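Local coordinates for protein digeranylgeranylglycerophospholipid reductase (Sulfolobus acidocaldarius, PDB 4OPC) that uses FAD to hydrogenate the double bonds of geranylgeranyl chains, turning unsaturated archaeols into the saturated phytanyl lipids of archaeal membranes, at residues P275-A280 and W331-Y337; K357-D362 and R403-L407. One frame throughout, in Å; residues are numbered along the deposited sequence. Where two conformers were deposited one is given.

Interaction 1 (P275-A280 and W331-Y337); sequences PLYTMA and WDMNICY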
ATOM      1  N   PRO A 275       0.314   4.278   8.513  1.00 11.30           N
ATOM      2  CA  PRO A 275      -1.051   4.598   8.065  1.00 11.59           C
ATOM      3  C   PRO A 275      -1.551   5.939   8.603  1.00 11.20           C
ATOM      4  O   PRO A 275      -0.896   6.580   9.430  1.00 11.80           O
ATOM      5  CB  PRO A 275      -1.895   3.446   8.625  1.00 15.04           C
ATOM      6  CG  PRO A 275      -1.073   2.843   9.723  1.00 15.03           C
ATOM      7  CD  PRO A 275       0.367   3.114   9.412  1.00 14.52           C
ATOM      8  N   LEU A 276      -2.714   6.372   8.116  1.00 12.23           N
ATOM      9  CA  LEU A 276      -3.396   7.514   8.715  1.00 11.95           C
ATOM     10  C   LEU A 276      -3.438   7.322  10.221  1.00 13.03           C
ATOM     11  O   LEU A 276      -3.759   6.231  10.689  1.00 14.58           O
ATOM     12  CB  LEU A 276      -4.845   7.554   8.232  1.00 16.35           C
ATOM     13  CG  LEU A 276      -5.333   8.363   7.036  1.00 33.34           C
ATOM     14  CD1 LEU A 276      -6.862   8.434   7.102  1.00 15.59           C
ATOM     15  CD2 LEU A 276      -4.727   9.749   6.954  1.00 18.31           C
ATOM     16  N   TYR A 277      -3.118   8.369  10.980  1.00 12.75           N
ATOM     17  CA  TYR A 277      -3.073   8.253  12.435  1.00 12.88           C
ATOM     18  C   TYR A 277      -4.369   7.699  13.013  1.00 14.97           C
ATOM     19  O   TYR A 277      -4.335   6.875  13.929  1.00 15.60           O
ATOM     20  CB  TYR A 277      -2.713   9.584  13.080  1.00 14.44           C
ATOM     21  CG  TYR A 277      -1.242   9.905  13.003  1.00 15.65           C
ATOM     22  CD1 TYR A 277      -0.293   8.989  13.438  1.00 16.87           C
ATOM     23  CD2 TYR A 277      -0.797  11.112  12.484  1.00 19.47           C
ATOM     24  CE1 TYR A 277       1.061   9.285  13.387  1.00 17.80           C
ATOM     25  CE2 TYR A 277       0.561  11.409  12.426  1.00 17.80           C
ATOM     26  CZ  TYR A 277       1.469  10.485  12.870  1.00 16.39           C
ATOM     27  OH  TYR A 277       2.823  10.766  12.820  1.00 21.03           O
ATOM     28  N   THR A 278      -5.503   8.149  12.474  1.00 13.04           N
ATOM     29  CA  THR A 278      -6.746   7.409  12.649  1.00 13.81           C
ATOM     30  C   THR A 278      -7.384   7.129  11.301  1.00 11.98           C
ATOM     31  O   THR A 278      -7.457   8.011  10.433  1.00 12.55           O
ATOM     32  CB  THR A 278      -7.761   8.095  13.591  1.00 12.97           C
ATOM     33  OG1 THR A 278      -8.945   7.288  13.638  1.00 12.84           O
ATOM     34  CG2 THR A 278      -8.136   9.488  13.097  1.00 14.30           C
ATOM     35  N   MET A 279      -7.851   5.895  11.139  1.00 11.39           N
ATOM     36  CA  MET A 279      -8.558   5.464   9.940  1.00 10.70           C
ATOM     37  C   MET A 279     -10.059   5.456  10.196  1.00 11.58           C
ATOM     38  O   MET A 279     -10.837   5.005   9.352  1.00 12.50           O
ATOM     39  CB  MET A 279      -8.068   4.076   9.509  1.00 11.40           C
ATOM     40  CG  MET A 279      -6.580   4.094   9.139  1.00 14.18           C
ATOM     41  SD  MET A 279      -5.845   2.443   9.021  1.00 15.20           S
ATOM     42  CE  MET A 279      -6.331   1.969   7.377  1.00 16.18           C
ATOM     43  N   ALA A 280     -10.475   5.988  11.347  1.00 11.52           N
ATOM     44  CA  ALA A 280     -11.894   6.045  11.716  1.00 11.21           C
ATOM     45  C   ALA A 280     -12.256   7.410  12.274  1.00 12.22           C
ATOM     46  O   ALA A 280     -11.489   7.996  13.043  1.00 13.05           O
ATOM     47  CB  ALA A 280     -12.218   4.970  12.754  1.00 13.74           C
ATOM     48  N   TRP A 331     -13.832   2.633  16.298  1.00 13.36           N
ATOM     49  CA  TRP A 331     -12.409   2.663  16.664  1.00 13.69           C
ATOM     50  C   TRP A 331     -11.702   1.322  16.500  1.00 16.04           C
ATOM     51  O   TRP A 331     -10.479   1.280  16.342  1.00 14.25           O
ATOM     52  CB  TRP A 331     -12.264   3.163  18.101  1.00 14.92           C
ATOM     53  CG  TRP A 331     -10.940   3.805  18.398  1.00 15.00           C
ATOM     54  CD1 TRP A 331      -9.956   3.324  19.214  1.00 17.16           C
ATOM     55  CD2 TRP A 331     -10.453   5.047  17.872  1.00 15.69           C
ATOM     56  NE1 TRP A 331      -8.895   4.194  19.236  1.00 17.23           N
ATOM     57  CE2 TRP A 331      -9.177   5.261  18.424  1.00 16.65           C
ATOM     58  CE3 TRP A 331     -10.984   6.009  17.005  1.00 16.31           C
ATOM     59  CZ2 TRP A 331      -8.410   6.389  18.117  1.00 17.65           C
ATOM     60  CZ3 TRP A 331     -10.226   7.130  16.705  1.00 15.29           C
ATOM     61  CH2 TRP A 331      -8.953   7.307  17.256  1.00 16.24           C
ATOM     62  N   ASP A 332     -12.462   0.230  16.533  0.58 17.28           N
ATOM     63  CA  ASP A 332     -11.884  -1.098  16.330  0.58 19.65           C
ATOM     64  C   ASP A 332     -11.192  -1.216  14.981  0.58 16.51           C
ATOM     65  O   ASP A 332     -10.333  -2.077  14.791  0.58 13.49           O
ATOM     66  CB  ASP A 332     -12.949  -2.188  16.450  0.58 20.52           C
ATOM     67  CG  ASP A 332     -13.270  -2.533  17.886  0.58 23.44           C
ATOM     68  OD1 ASP A 332     -12.496  -2.139  18.784  0.58 29.09           O
ATOM     69  OD2 ASP A 332     -14.290  -3.211  18.110  0.58 34.89           O
ATOM     70  N   MET A 333     -11.571  -0.356  14.042  1.00 14.47           N
ATOM     71  CA  MET A 333     -10.888  -0.302  12.753  1.00 13.78           C
ATOM     72  C   MET A 333      -9.397  -0.091  12.990  1.00 14.79           C
ATOM     73  O   MET A 333      -8.553  -0.797  12.427  1.00 14.29           O
ATOM     74  CB  MET A 333     -11.427   0.843  11.894  1.00 14.84           C
ATOM     75  CG  MET A 333     -10.583   1.128  10.660  1.00 12.79           C
ATOM     76  SD  MET A 333     -10.621  -0.257   9.500  1.00 14.71           S
ATOM     77  CE  MET A 333      -9.218   0.127   8.459  1.00 14.97           C
ATOM     78  N   ASN A 334      -9.085   0.882  13.838  1.00 12.97           N
ATOM     79  CA  ASN A 334      -7.701   1.216  14.146  1.00 12.84           C
ATOM     80  C   ASN A 334      -7.015   0.087  14.892  1.00 14.13           C
ATOM     81  O   ASN A 334      -5.898  -0.291  14.558  1.00 14.99           O
ATOM     82  CB  ASN A 334      -7.637   2.476  14.996  1.00 12.89           C
ATOM     83  CG  ASN A 334      -7.979   3.720  14.220  1.00 13.88           C
ATOM     84  OD1 ASN A 334      -7.529   3.897  13.095  1.00 15.26           O
ATOM     85  ND2 ASN A 334      -8.769   4.594  14.822  1.00 13.84           N
ATOM     86  N   ILE A 335      -7.681  -0.443  15.912  1.00 14.64           N
ATOM     87  CA  ILE A 335      -7.085  -1.512  16.710  1.00 16.96           C
ATOM     88  C   ILE A 335      -6.748  -2.725  15.839  1.00 18.13           C
ATOM     89  O   ILE A 335      -5.626  -3.250  15.883  1.00 17.24           O
ATOM     90  CB  ILE A 335      -8.018  -1.946  17.841  1.00 19.25           C
ATOM     91  CG1 ILE A 335      -8.431  -0.746  18.708  1.00 21.21           C
ATOM     92  CG2 ILE A 335      -7.360  -3.049  18.669  1.00 19.38           C
ATOM     93  CD1 ILE A 335      -7.274   0.058  19.236  1.00 22.44           C
ATOM     94  N   CYS A 336      -7.716  -3.151  15.034  1.00 15.33           N
ATOM     95  CA  CYS A 336      -7.543  -4.288  14.130  1.00 15.62           C
ATOM     96  C   CYS A 336      -6.424  -4.021  13.134  1.00 14.51           C
ATOM     97  O   CYS A 336      -5.502  -4.839  12.992  1.00 14.48           O
ATOM     98  CB  CYS A 336      -8.859  -4.570  13.381  1.00 17.78           C
ATOM     99  SG  CYS A 336      -8.806  -5.780  11.982  1.00 21.10           S
ATOM    100  N   TYR A 337      -6.469  -2.874  12.459  1.00 12.91           N
ATOM    101  CA  TYR A 337      -5.475  -2.619  11.419  1.00 12.10           C
ATOM    102  C   TYR A 337      -4.059  -2.466  11.961  1.00 12.73           C
ATOM    103  O   TYR A 337      -3.117  -3.003  11.372  1.00 12.80           O
ATOM    104  CB  TYR A 337      -5.844  -1.422  10.527  1.00 12.10           C
ATOM    105  CG  TYR A 337      -4.875  -1.338   9.392  1.00 11.68           C
ATOM    106  CD1 TYR A 337      -4.986  -2.191   8.298  1.00 12.30           C
ATOM    107  CD2 TYR A 337      -3.784  -0.483   9.440  1.00 13.02           C
ATOM    108  CE1 TYR A 337      -4.056  -2.158   7.271  1.00 11.38           C
ATOM    109  CE2 TYR A 337      -2.855  -0.452   8.417  1.00 12.79           C
ATOM    110  CZ  TYR A 337      -2.996  -1.299   7.338  1.00 11.28           C
ATOM    111  OH  TYR A 337      -2.078  -1.306   6.318  1.00 13.49           O
TER
HETATM  112  O   HOH W   1      -4.690   3.640  12.019  1.00 33.37           O
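The loop that leads into strand 280-281, at the edge of the FAD-binding Rossmann-type sheet, is held to the first turn of helix 332-357 by the amide of N334. N334 OD1 takes the N-H of M279 on a lone pair in the carbonyl plane, N to OD1 2.8 Å, nearly straight at 174°. N334 ND2 donates to T278 OG1 at 2.9 Å, close to the amide plane. An asparagine suits this buried place because one short side chain both accepts and donates. A chi1 of 178° swings T278 OG1 away from its backbone N, where it bonds N334 and donates to A280 O at 2.7 Å. N334 ND2 lies 3.3 Å above one face of the W331 ring, offset toward the rim.

M279 bends at chi3 (82°), CE lying over a face of Y337, 4.2 Å from the ring centroid (CH-pi), while SD reaches the ring obliquely, a Met-aromatic contact with SD 3.6 Å from Y337 CD2. CE also meets M333 CE at 3.6 Å, as unbranched thioether chains can bend to do, and P275 CG abuts the ring edge.

Helix 302-322 lies against M333 and Y337, tied to helix 332-357 by the disulfide C311-C336; helix 434-452 packs on Y277 and T278.

Interaction 2 (K357-D362 and R403-L407); sequences KLSNDD and RPSLL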
ATOM      1  N   LYS A 357      18.474   6.971   2.267  1.00 15.02           N
ATOM      2  CA  LYS A 357      19.633   7.849   2.404  1.00 16.18           C
ATOM      3  C   LYS A 357      20.958   7.143   2.121  1.00 16.69           C
ATOM      4  O   LYS A 357      22.011   7.793   2.090  1.00 18.95           O
ATOM      5  CB  LYS A 357      19.693   8.493   3.797  1.00 18.90           C
ATOM      6  CG  LYS A 357      18.594   9.507   4.089  1.00 25.17           C
ATOM      7  CD  LYS A 357      18.903  10.873   3.516  1.00 49.21           C
ATOM      8  CE  LYS A 357      17.866  11.889   3.973  1.00 44.88           C
ATOM      9  NZ  LYS A 357      18.089  13.230   3.369  1.00 58.54           N
ATOM     10  N   LEU A 358      20.923   5.833   1.894  1.00 15.58           N
ATOM     11  CA  LEU A 358      22.161   5.083   1.653  1.00 17.32           C
ATOM     12  C   LEU A 358      22.660   5.323   0.238  1.00 15.44           C
ATOM     13  O   LEU A 358      21.862   5.523  -0.680  1.00 17.34           O
ATOM     14  CB  LEU A 358      21.949   3.585   1.875  1.00 15.69           C
ATOM     15  CG  LEU A 358      21.627   3.145   3.309  1.00 16.82           C
ATOM     16  CD1 LEU A 358      21.408   1.632   3.354  1.00 18.99           C
ATOM     17  CD2 LEU A 358      22.720   3.569   4.290  1.00 18.44           C
ATOM     18  N   SER A 359      23.978   5.327   0.063  1.00 16.34           N
ATOM     19  CA  SER A 359      24.552   5.451  -1.271  1.00 14.92           C
ATOM     20  C   SER A 359      24.626   4.096  -1.955  1.00 15.14           C
ATOM     21  O   SER A 359      24.533   3.053  -1.298  1.00 15.03           O
ATOM     22  CB  SER A 359      25.957   6.040  -1.187  1.00 15.51           C
ATOM     23  OG  SER A 359      26.851   5.112  -0.587  1.00 17.62           O
ATOM     24  N   ASN A 360      24.822   4.106  -3.271  1.00 15.19           N
ATOM     25  CA  ASN A 360      25.067   2.855  -3.974  1.00 15.26           C
ATOM     26  C   ASN A 360      26.258   2.114  -3.374  1.00 15.16           C
ATOM     27  O   ASN A 360      26.221   0.898  -3.236  1.00 16.72           O
ATOM     28  CB  ASN A 360      25.275   3.069  -5.478  1.00 16.23           C
ATOM     29  CG  ASN A 360      23.975   3.178  -6.230  1.00 17.33           C
ATOM     30  OD1 ASN A 360      22.905   2.932  -5.675  1.00 16.83           O
ATOM     31  ND2 ASN A 360      24.055   3.541  -7.497  1.00 18.15           N
ATOM     32  N   ASP A 361      27.317   2.842  -3.018  1.00 15.48           N
ATOM     33  CA  ASP A 361      28.492   2.193  -2.435  1.00 16.00           C
ATOM     34  C   ASP A 361      28.119   1.506  -1.126  1.00 14.97           C
ATOM     35  O   ASP A 361      28.597   0.403  -0.852  1.00 17.19           O
ATOM     36  CB  ASP A 361      29.636   3.188  -2.196  1.00 17.95           C
ATOM     37  CG  ASP A 361      30.325   3.618  -3.483  1.00 23.25           C
ATOM     38  OD1 ASP A 361      30.201   2.915  -4.512  1.00 25.04           O
ATOM     39  OD2 ASP A 361      31.003   4.666  -3.459  1.00 28.81           O
ATOM     40  N   ASP A 362      27.274   2.156  -0.328  1.00 15.39           N
ATOM     41  CA  ASP A 362      26.809   1.569   0.937  1.00 15.93           C
ATOM     42  C   ASP A 362      26.053   0.263   0.714  1.00 16.86           C
ATOM     43  O   ASP A 362      26.274  -0.724   1.426  1.00 18.19           O
ATOM     44  CB  ASP A 362      25.857   2.502   1.678  1.00 16.86           C
ATOM     45  CG  ASP A 362      26.518   3.740   2.218  1.00 16.70           C
ATOM     46  OD1 ASP A 362      27.725   3.712   2.525  1.00 17.34           O
ATOM     47  OD2 ASP A 362      25.788   4.738   2.389  1.00 18.81           O
ATOM     48  N   ARG A 403      35.659   4.492   5.351  1.00 25.18           N
ATOM     49  CA  ARG A 403      35.165   5.777   4.882  1.00 24.14           C
ATOM     50  C   ARG A 403      33.936   6.123   5.702  1.00 22.97           C
ATOM     51  O   ARG A 403      33.367   5.245   6.358  1.00 23.09           O
ATOM     52  CB  ARG A 403      34.794   5.710   3.402  1.00 21.91           C
ATOM     53  CG  ARG A 403      33.692   4.719   3.106  1.00 22.41           C
ATOM     54  CD  ARG A 403      33.189   4.837   1.671  1.00 23.81           C
ATOM     55  NE  ARG A 403      32.264   3.754   1.348  1.00 24.86           N
ATOM     56  CZ  ARG A 403      30.971   3.765   1.641  1.00 19.95           C
ATOM     57  NH1 ARG A 403      30.431   4.809   2.249  1.00 24.55           N
ATOM     58  NH2 ARG A 403      30.213   2.726   1.319  1.00 19.91           N
ATOM     59  N   PRO A 404      33.535   7.402   5.696  1.00 21.29           N
ATOM     60  CA  PRO A 404      32.275   7.768   6.348  1.00 22.84           C
ATOM     61  C   PRO A 404      31.108   7.035   5.715  1.00 21.83           C
ATOM     62  O   PRO A 404      31.072   6.867   4.499  1.00 21.00           O
ATOM     63  CB  PRO A 404      32.161   9.268   6.066  1.00 24.92           C
ATOM     64  CG  PRO A 404      33.579   9.719   5.925  1.00 27.15           C
ATOM     65  CD  PRO A 404      34.294   8.586   5.255  1.00 26.28           C
ATOM     66  N   SER A 405      30.161   6.594   6.530  1.00 19.18           N
ATOM     67  CA  SER A 405      28.994   5.907   5.996  1.00 18.11           C
ATOM     68  C   SER A 405      27.808   5.947   6.946  1.00 17.51           C
ATOM     69  O   SER A 405      27.954   5.769   8.158  1.00 18.09           O
ATOM     70  CB  SER A 405      29.328   4.453   5.675  1.00 16.81           C
ATOM     71  OG  SER A 405      28.159   3.765   5.258  1.00 18.18           O
ATOM     72  N   LEU A 406      26.625   6.166   6.388  1.00 18.81           N
ATOM     73  CA  LEU A 406      25.398   6.076   7.166  1.00 17.70           C
ATOM     74  C   LEU A 406      25.138   4.656   7.670  1.00 20.32           C
ATOM     75  O   LEU A 406      24.335   4.461   8.567  1.00 18.61           O
ATOM     76  CB  LEU A 406      24.195   6.592   6.368  1.00 19.94           C
ATOM     77  CG  LEU A 406      24.057   8.115   6.292  1.00 33.66           C
ATOM     78  CD1 LEU A 406      22.764   8.498   5.583  1.00 31.36           C
ATOM     79  CD2 LEU A 406      24.107   8.741   7.678  1.00 39.61           C
ATOM     80  N   LEU A 407      25.830   3.664   7.114  1.00 18.10           N
ATOM     81  CA  LEU A 407      25.627   2.291   7.571  1.00 17.79           C
ATOM     82  C   LEU A 407      25.881   2.146   9.068  1.00 18.67           C
ATOM     83  O   LEU A 407      25.258   1.316   9.717  1.00 19.32           O
ATOM     84  CB  LEU A 407      26.542   1.329   6.821  1.00 18.77           C
ATOM     85  CG  LEU A 407      26.151   1.070   5.367  1.00 17.70           C
ATOM     86  CD1 LEU A 407      27.292   0.297   4.720  1.00 20.55           C
ATOM     87  CD2 LEU A 407      24.833   0.314   5.273  1.00 17.68           C
TER
HETATM   88  O   HOH W   2      26.516   6.931   3.621  1.00 19.97           O
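D362 CG stands anti to its carbonyl carbon, which brings the carboxylate within bonding distance of R403 and S405, while R403 starts with CG between its backbone N and carbonyl carbon (chi1 62°) and then runs extended to NE. The guanidinium arrives end-on: NH1 and NH2 both donate to D362 OD1, each at 2.9 Å, in a salt bridge whose two flat groups are 25° apart. Sharing one oxygen leaves both bonds bent, at N-H...O angles of 146°. S405 OG adds a third bond to D362 OD1 at 2.8 Å, from above the carboxylate plane, and accepts from L407 N in an ST turn. Serine suits the post, since its short hydroxyl can do both.

The other oxygen faces its own helix start. S359 N donates to D362 OD2 at 3.0 Å and D362 N returns a bond to S359 OG, a capping box at the N-terminus of helix 360-368; a water joins D362 OD2 to L406 N. Replacing this aspartate by an alanine is likely to leave the R403 guanidinium without its carboxylate mate, and S405 OG and S359 N without an acceptor.

Beside this polar cluster, L358 CD2 lies 4.0 Å from both L406 CB and L407 CD2, and K357 CB meets L406 CD1 at 3.6 Å. D361 CB sits over a guanidinium face.

The contact thus joins the turn between helices 332-357 and 360-368 to the loop between helices 388-397 and 410-425, with N360 bonded to D208 and Q209 on a loop between sheet strands and L358 near the bound lipid.

Interaction 1 closes before interaction 2 opens, so the two come in series along the chain. Their centres lie 36 Å apart and their nearest atoms about 17 Å, without touching. Helix 332-357 spans the gap: its first turn takes part in interaction 1, and its far end leads into the turn of interaction 2, where helix 360-368 begins. One end is therefore fixed to a loop beside the Rossmann-type sheet, the other to the loop between helices 388-397 and 410-425, farther from the centre of the chain. The bound lipid comes close to L358, so the contacts lie at and just beyond the two ends of a helix that contributes Y341 to the lipid site.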